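Local coordinates for beta-ketothiolase BktB (Ralstonia eutropha, PDB 4NZS), which catalyses the condensation of acetyl-CoA with propionyl-CoA or a second acetyl-CoA to give 3-oxoacyl-CoA thioesters, supporting production of the polyester PHBV, at residues Val382-Cys385 and Gly391-Ala394. Sequence-based numbering, arbitrary orientation.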
loop_
_atom_site.group_PDB
_atom_site.type_symbol
_atom_site.label_atom_id
_atom_site.label_comp_id
_atom_site.label_asym_id
_atom_site.label_seq_id
_atom_site.Cartn_x
_atom_site.Cartn_y
_atom_site.Cartn_z
ATOM N N VAL A 382 24.656 30.521 -15.072
ATOM C CA VAL A 382 23.582 29.613 -14.761
ATOM C C VAL A 382 23.059 29.987 -13.387
ATOM O O VAL A 382 23.815 30.252 -12.452
ATOM C CB VAL A 382 24.002 28.105 -14.782
ATOM C CG1 VAL A 382 23.764 27.485 -16.157
ATOM C CG2 VAL A 382 25.458 27.906 -14.395
ATOM N N THR A 383 21.742 29.997 -13.286
ATOM C CA THR A 383 21.078 30.168 -12.019
ATOM C C THR A 383 19.693 29.531 -12.092
ATOM O O THR A 383 19.187 29.190 -13.167
ATOM C CB THR A 383 20.952 31.659 -11.733
ATOM O OG1 THR A 383 20.358 31.860 -10.447
ATOM C CG2 THR A 383 20.091 32.306 -12.813
ATOM N N MET A 384 19.068 29.366 -10.942
ATOM C CA MET A 384 17.655 29.005 -10.900
ATOM C C MET A 384 17.081 29.325 -9.530
ATOM O O MET A 384 17.851 29.499 -8.547
ATOM C CB MET A 384 17.430 27.507 -11.202
ATOM C CG MET A 384 18.054 26.551 -10.185
ATOM S SD MET A 384 19.499 25.812 -10.939
ATOM C CE MET A 384 20.183 24.782 -9.698
ATOM N N CYS A 385 15.739 29.389 -9.481
ATOM C CA CYS A 385 15.000 29.584 -8.236
ATOM C C CYS A 385 14.836 28.241 -7.617
ATOM O O CYS A 385 14.766 27.247 -8.338
ATOM C CB CYS A 385 13.617 30.153 -8.499
ATOM S SG CYS A 385 12.757 29.195 -9.748
ATOM N N GLY A 391 17.563 30.684 -4.017
ATOM C CA GLY A 391 18.111 30.946 -5.347
ATOM C C GLY A 391 19.544 30.428 -5.348
ATOM O O GLY A 391 20.171 30.364 -4.287
ATOM N N ILE A 392 20.062 30.000 -6.509
ATOM C CA ILE A 392 21.503 29.656 -6.620
ATOM C C ILE A 392 22.041 30.190 -7.904
ATOM O O ILE A 392 21.258 30.421 -8.838
ATOM C CB ILE A 392 21.804 28.124 -6.505
ATOM C CG1 ILE A 392 23.271 27.878 -6.031
ATOM C CG2 ILE A 392 21.486 27.398 -7.818
ATOM C CD1 ILE A 392 23.556 26.499 -5.438
ATOM N N ALA A 393 23.371 30.401 -7.950
ATOM C CA ALA A 393 24.044 30.915 -9.153
ATOM C C ALA A 393 25.525 30.657 -9.174
ATOM O O ALA A 393 26.214 30.769 -8.168
ATOM C CB ALA A 393 23.835 32.397 -9.272
ATOM N N ALA A 394 26.026 30.372 -10.360
ATOM C CA ALA A 394 27.445 30.358 -10.580
ATOM C C ALA A 394 27.732 31.031 -11.900
ATOM O O ALA A 394 26.824 31.209 -12.743
ATOM C CB ALA A 394 27.944 28.933 -10.601
#
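Val382 pairs with Ala394 and Met384 with Ile392 in the antiparallel beta hairpin formed by strands 379-386 and 390-398 in the C-terminal half of the thiolase fold, a hairpin that also carries Cys385, a predicted proton acceptor. Both are hydrogen-bonded pairs, closed by two backbone bonds each; the amide of Ile392 reaches Met384 O at 3.0 Å, and that of Ala394 reaches Val382 O equally closely, whereas the return bonds from Val382 N to Ala394 O and Met384 N to Ile392 O are longer. Between and beyond them, Thr383 opposite Ala393 and Cys385 opposite Gly391 are non-hydrogen-bonded pairs, where CA-H...O contacts from Ala393 to Val382 O and from Gly391 to Met384 O supplement the ladder. Outer edges are taken up too: Thr383 bonds through its backbone to Glu321 and Asn323, Ala393 to Gly286.

Apolar contact joins Met384 and Ile392, whose face Val382 and Ala394 merely share. The two run alongside each other, and the bend at chi2 (-106°) of Met384 swings CE within 3.5 Å of Ile392 CG2, a tight fit. Both touch Leu99 of helix 97-110, and the side chain of Met384 comes to about 5 Å from that of Cys95, which probably carries the acyl-thioester intermediate.

On the other face, chi1 of Thr383 at -177° brings OG1 toward Ile392 O, the acceptor of Met384 N, but the modelled OG1 to Ile392 O separation of 2.3 Å is too short to trust in detail.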